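Local coordinates for protein putative enoyl-CoA hydratase (Streptomyces coelicolor A3, PDB 3G64) that probably acts on acyl-CoA thioesters as an enoyl-CoA hydratase, a member of the crotonase-like enoyl-CoA hydratase/isomerase family, at residues W16-V21 with D48-L52; V105-R110 with V130-D136. All coordinates share one frame; numbering follows the deposited sequence. Where two conformers were deposited one is given.

Contact 1. Residues W16-V21 with D48-L52; sequences WRHLRV and DLRDL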
# COMPACT_ATOMS: atom_id res chain seq x y z
N TRP A 16 19.12 28.26 16.97
CA TRP A 16 18.19 28.10 15.86
C TRP A 16 17.15 29.21 15.97
O TRP A 16 16.38 29.24 16.93
CB TRP A 16 17.54 26.71 15.90
CG TRP A 16 18.53 25.62 15.69
CD1 TRP A 16 19.12 24.85 16.66
CD2 TRP A 16 19.09 25.20 14.44
NE1 TRP A 16 19.99 23.97 16.07
CE2 TRP A 16 19.99 24.16 14.71
CE3 TRP A 16 18.91 25.60 13.11
CZ2 TRP A 16 20.72 23.51 13.71
CZ3 TRP A 16 19.62 24.96 12.12
CH2 TRP A 16 20.52 23.93 12.42
N ARG A 17 17.11 30.09 14.97
CA ARG A 17 16.35 31.33 15.07
C ARG A 17 14.94 31.23 14.49
O ARG A 17 14.06 31.99 14.86
CB ARG A 17 17.12 32.48 14.41
CG ARG A 17 18.49 32.75 15.05
CD ARG A 17 19.30 33.81 14.31
NE ARG A 17 20.31 33.22 13.42
CZ ARG A 17 21.62 33.24 13.66
NH1 ARG A 17 22.46 32.68 12.80
NH2 ARG A 17 22.08 33.82 14.76
N HIS A 18 14.73 30.27 13.58
CA HIS A 18 13.46 30.19 12.87
C HIS A 18 12.52 29.07 13.29
O HIS A 18 11.48 28.86 12.68
CB HIS A 18 13.73 30.14 11.37
CG HIS A 18 14.64 31.23 10.93
ND1 HIS A 18 14.23 32.54 10.82
CD2 HIS A 18 15.96 31.22 10.64
CE1 HIS A 18 15.25 33.29 10.45
NE2 HIS A 18 16.32 32.52 10.34
N LEU A 19 12.91 28.35 14.33
CA LEU A 19 12.01 27.43 15.01
C LEU A 19 12.56 27.30 16.42
O LEU A 19 13.68 27.76 16.71
CB LEU A 19 11.92 26.07 14.30
CG LEU A 19 13.17 25.52 13.61
CD1 LEU A 19 14.16 25.08 14.66
CD2 LEU A 19 12.88 24.35 12.68
N ARG A 20 11.80 26.69 17.31
CA ARG A 20 12.29 26.51 18.68
C ARG A 20 12.73 25.07 18.87
O ARG A 20 11.98 24.14 18.59
CB ARG A 20 11.23 26.90 19.72
CG ARG A 20 11.74 26.80 21.16
CD ARG A 20 10.60 26.62 22.17
NE ARG A 20 9.58 27.63 21.96
CZ ARG A 20 8.28 27.45 22.17
NH1 ARG A 20 7.83 26.26 22.58
NH2 ARG A 20 7.43 28.44 21.94
N VAL A 21 13.97 24.91 19.34
CA VAL A 21 14.56 23.59 19.51
C VAL A 21 15.00 23.42 20.97
O VAL A 21 15.80 24.19 21.46
CB VAL A 21 15.80 23.39 18.64
CG1 VAL A 21 16.33 21.96 18.79
CG2 VAL A 21 15.48 23.67 17.20
N ASP A 48 16.00 25.90 8.33
CA ASP A 48 16.35 25.41 9.65
C ASP A 48 15.91 23.97 9.85
O ASP A 48 16.62 23.19 10.49
CB ASP A 48 15.79 26.31 10.75
CG ASP A 48 16.67 27.53 11.00
OD1 ASP A 48 17.63 27.77 10.21
OD2 ASP A 48 16.39 28.25 11.99
N LEU A 49 14.75 23.60 9.31
CA LEU A 49 14.37 22.18 9.37
C LEU A 49 15.43 21.32 8.69
O LEU A 49 15.87 20.30 9.23
CB LEU A 49 13.01 21.95 8.68
CG LEU A 49 11.86 22.46 9.58
CD1 LEU A 49 10.55 22.54 8.81
CD2 LEU A 49 11.70 21.60 10.83
N ARG A 50 15.84 21.72 7.49
CA ARG A 50 16.79 20.93 6.71
C ARG A 50 18.09 20.77 7.50
O ARG A 50 18.60 19.66 7.68
CB ARG A 50 17.08 21.65 5.37
CG ARG A 50 18.24 21.04 4.54
CD ARG A 50 18.71 22.00 3.39
NE ARG A 50 19.21 23.25 3.97
CZ ARG A 50 19.10 24.45 3.39
NH1 ARG A 50 18.51 24.57 2.20
NH2 ARG A 50 19.57 25.53 4.03
N ASP A 51 18.61 21.90 7.96
CA ASP A 51 19.94 21.94 8.56
C ASP A 51 19.95 21.36 9.97
O ASP A 51 20.95 20.73 10.36
CB ASP A 51 20.46 23.36 8.57
CG ASP A 51 20.72 23.90 7.17
OD1 ASP A 51 20.96 23.07 6.25
OD2 ASP A 51 20.69 25.14 7.00
N LEU A 52 18.87 21.56 10.72
CA LEU A 52 18.75 20.96 12.05
C LEU A 52 18.70 19.44 11.93
O LEU A 52 19.40 18.76 12.64
CB LEU A 52 17.51 21.47 12.81
CG LEU A 52 17.18 20.71 14.09
CD1 LEU A 52 18.27 20.98 15.15
CD2 LEU A 52 15.80 21.08 14.65
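Trp16 and Leu52 make the main apolar contact between the approach to strand 19-24 and helix 43-58. The CB of Leu52 lies over one face of the indole, 3.9 Å from the centroid of the six-membered ring of Trp16 and only 12° off its normal, a CH-pi contact. On the same residue the two methyls divide the work: CD1 packs 3.6 Å from Trp16 CE2, while CD2 meets Val21 CG2 tip to tip. Nearly one turn earlier in the helix, Leu19 CD2 touches Leu49 CD2 at 3.5 Å. Leu19 CG, held between its backbone N and carbonyl carbon (chi1 35°), also rests against Asp48 CB.

The polar part rests on Asp48. The backbone N of His18 donates to Asp48 OD2 at 3.1 Å, meeting the oxygen nearly along its C-O axis, with a moderately bent N-H...O angle of 148°. The Asp48 carboxylate also stands at the edge of the indole, its plane nearly at right angles to the ring, and its OD2 lies 3.3 Å from His18 CD2, at the edge of the imidazole.

Leu19 and Leu52 both also touch Val30 of the adjoining strand 27-32, so this is the packing of a helix against the beta-hairpin that edges the main sheet, as expected at the start of a crotonase-like alpha/beta fold.

Contact 2. Residues V105-R110 with V130-D136; sequences VVRAVR and VLALAAD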
# COMPACT_ATOMS: atom_id res chain seq x y z
N VAL A 105 13.47 18.14 2.90
CA VAL A 105 13.06 18.16 4.31
C VAL A 105 12.28 16.88 4.64
O VAL A 105 12.59 16.19 5.62
CB VAL A 105 12.23 19.41 4.67
CG1 VAL A 105 11.67 19.26 6.12
CG2 VAL A 105 13.13 20.63 4.57
N VAL A 106 11.32 16.55 3.79
CA VAL A 106 10.51 15.35 3.98
C VAL A 106 11.38 14.10 3.93
O VAL A 106 11.23 13.18 4.76
CB VAL A 106 9.37 15.29 2.93
CG1 VAL A 106 8.72 13.93 2.89
CG2 VAL A 106 8.32 16.38 3.24
N ARG A 107 12.31 14.05 2.98
CA ARG A 107 13.22 12.92 2.90
C ARG A 107 14.06 12.82 4.18
O ARG A 107 14.28 11.72 4.73
CB ARG A 107 14.12 13.05 1.67
CG ARG A 107 14.82 11.75 1.34
CD ARG A 107 15.64 11.84 0.02
NE ARG A 107 16.90 12.52 0.27
CZ ARG A 107 17.96 12.50 -0.55
NH1 ARG A 107 17.93 11.82 -1.70
NH2 ARG A 107 19.06 13.16 -0.22
N ALA A 108 14.53 13.97 4.67
CA ALA A 108 15.33 13.98 5.90
C ALA A 108 14.50 13.45 7.10
O ALA A 108 15.02 12.73 7.96
CB ALA A 108 15.85 15.38 6.19
N VAL A 109 13.21 13.78 7.15
CA VAL A 109 12.37 13.20 8.20
C VAL A 109 12.31 11.68 8.04
O VAL A 109 12.43 10.95 9.02
CB VAL A 109 10.94 13.79 8.24
CG1 VAL A 109 10.06 13.00 9.24
CG2 VAL A 109 10.99 15.25 8.64
N ARG A 110 12.13 11.21 6.81
CA ARG A 110 12.06 9.77 6.57
C ARG A 110 13.39 9.04 6.89
O ARG A 110 13.38 7.83 7.17
CB ARG A 110 11.61 9.47 5.11
CG ARG A 110 10.13 9.97 4.80
CD ARG A 110 9.09 9.36 5.79
NE ARG A 110 9.36 7.94 6.07
CZ ARG A 110 9.20 7.36 7.26
NH1 ARG A 110 8.77 8.06 8.31
NH2 ARG A 110 9.50 6.07 7.42
N VAL A 130 1.99 17.47 4.97
CA VAL A 130 3.00 16.53 4.46
C VAL A 130 4.06 16.25 5.50
O VAL A 130 4.55 15.12 5.61
CB VAL A 130 3.66 16.98 3.12
CG1 VAL A 130 4.56 15.80 2.53
CG2 VAL A 130 2.58 17.38 2.12
N LEU A 131 4.42 17.27 6.28
CA LEU A 131 5.33 17.06 7.40
C LEU A 131 4.72 16.06 8.39
O LEU A 131 5.40 15.16 8.86
CB LEU A 131 5.60 18.39 8.11
CG LEU A 131 6.52 19.32 7.30
CD1 LEU A 131 6.72 20.64 8.07
CD2 LEU A 131 7.87 18.62 7.01
N ALA A 132 3.44 16.21 8.67
CA ALA A 132 2.76 15.25 9.54
C ALA A 132 2.82 13.84 8.92
O ALA A 132 3.14 12.86 9.59
CB ALA A 132 1.30 15.67 9.76
N LEU A 133 2.53 13.75 7.63
CA LEU A 133 2.51 12.46 6.94
C LEU A 133 3.90 11.79 6.95
O LEU A 133 4.01 10.57 6.97
CB LEU A 133 2.02 12.70 5.50
CG LEU A 133 1.80 11.52 4.55
CD1 LEU A 133 0.69 10.62 5.11
CD2 LEU A 133 1.44 12.06 3.16
N ALA A 134 4.96 12.59 6.93
CA ALA A 134 6.32 12.02 6.88
C ALA A 134 6.78 11.47 8.24
O ALA A 134 7.64 10.59 8.31
CB ALA A 134 7.31 13.06 6.36
N ALA A 135 6.21 12.01 9.30
CA ALA A 135 6.55 11.57 10.66
C ALA A 135 6.29 10.07 10.81
O ALA A 135 5.44 9.48 10.11
CB ALA A 135 5.69 12.37 11.71
N ASP A 136 7.02 9.44 11.72
CA ASP A 136 6.78 8.05 12.00
C ASP A 136 5.47 7.86 12.74
O ASP A 136 4.75 6.85 12.52
CB ASP A 136 7.97 7.49 12.78
CG ASP A 136 9.28 7.71 12.01
OD1 ASP A 136 9.47 7.02 10.98
OD2 ASP A 136 10.08 8.60 12.39
O HOH W 1 8.61 4.67 9.77
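Arg110 NH1 is gripped by two acceptors from the end of helix 127-134 and the residues just after it. It donates to the backbone O of Ala134 at 2.8 Å with an N-H...O angle of 160°, the oxygen lying close to the guanidinium plane. The second bond, to Asp136 OD1 at 2.9 Å, is a salt bridge. It reaches that oxygen from above the carboxylate plane, and the two flat groups are turned 66° apart. A water completes the link, accepting from Arg110 NH2 and donating to Asp136 OD1. The chain of Arg110 arrives here by bending at chi2 and chi3, which folds CD back over the helix end, 3.2 Å from Ala134 O.

Beneath this polar end the helices pack through apolar side chains. Ala134 CB takes Val106 CG1 at 3.8 Å and Val109 CG1 at 4.0 Å. Toward the other end, Val106 CG2 meets Val130 CG1, their side chains crossing at about a right angle, and Val105 CG1 touches Leu131 CD2.

Asp136 has its strongest tie to Lys228, which forms a salt bridge with OD2; the same oxygen also accepts a hydrogen bond from the backbone N of Val116. A methionine in place of Arg110 would probably leave Ala134 O and Asp136 OD1 without their charged donor and the helix end less firmly tied. In this buried setting the positive guanidinium is likely to offset both the carboxylate and the partial negative charge at the C-terminal end of helix 127-134, and together with Lys228 it would probably keep Asp136 ionised.

From the N terminus, the chain enters strand 19-24, turns back through strand 27-32 and reaches helix 43-58, where contact 1 closes its loop. It then runs through strand 64-69 and helix 80-87 into helix 92-111, where contact 2 opens. That second loop takes in strands 116-120 and 123-125 before helix 127-134 ends it. The two loops follow in series, neither enclosing nor crossing the other. They meet in space through helix 43-58, because Leu49 CB lies 3.9 Å from Val105 CG1. Contact 1 thus fixes the outer hairpin to that helix, and contact 2 joins two helices near the centre of the chain.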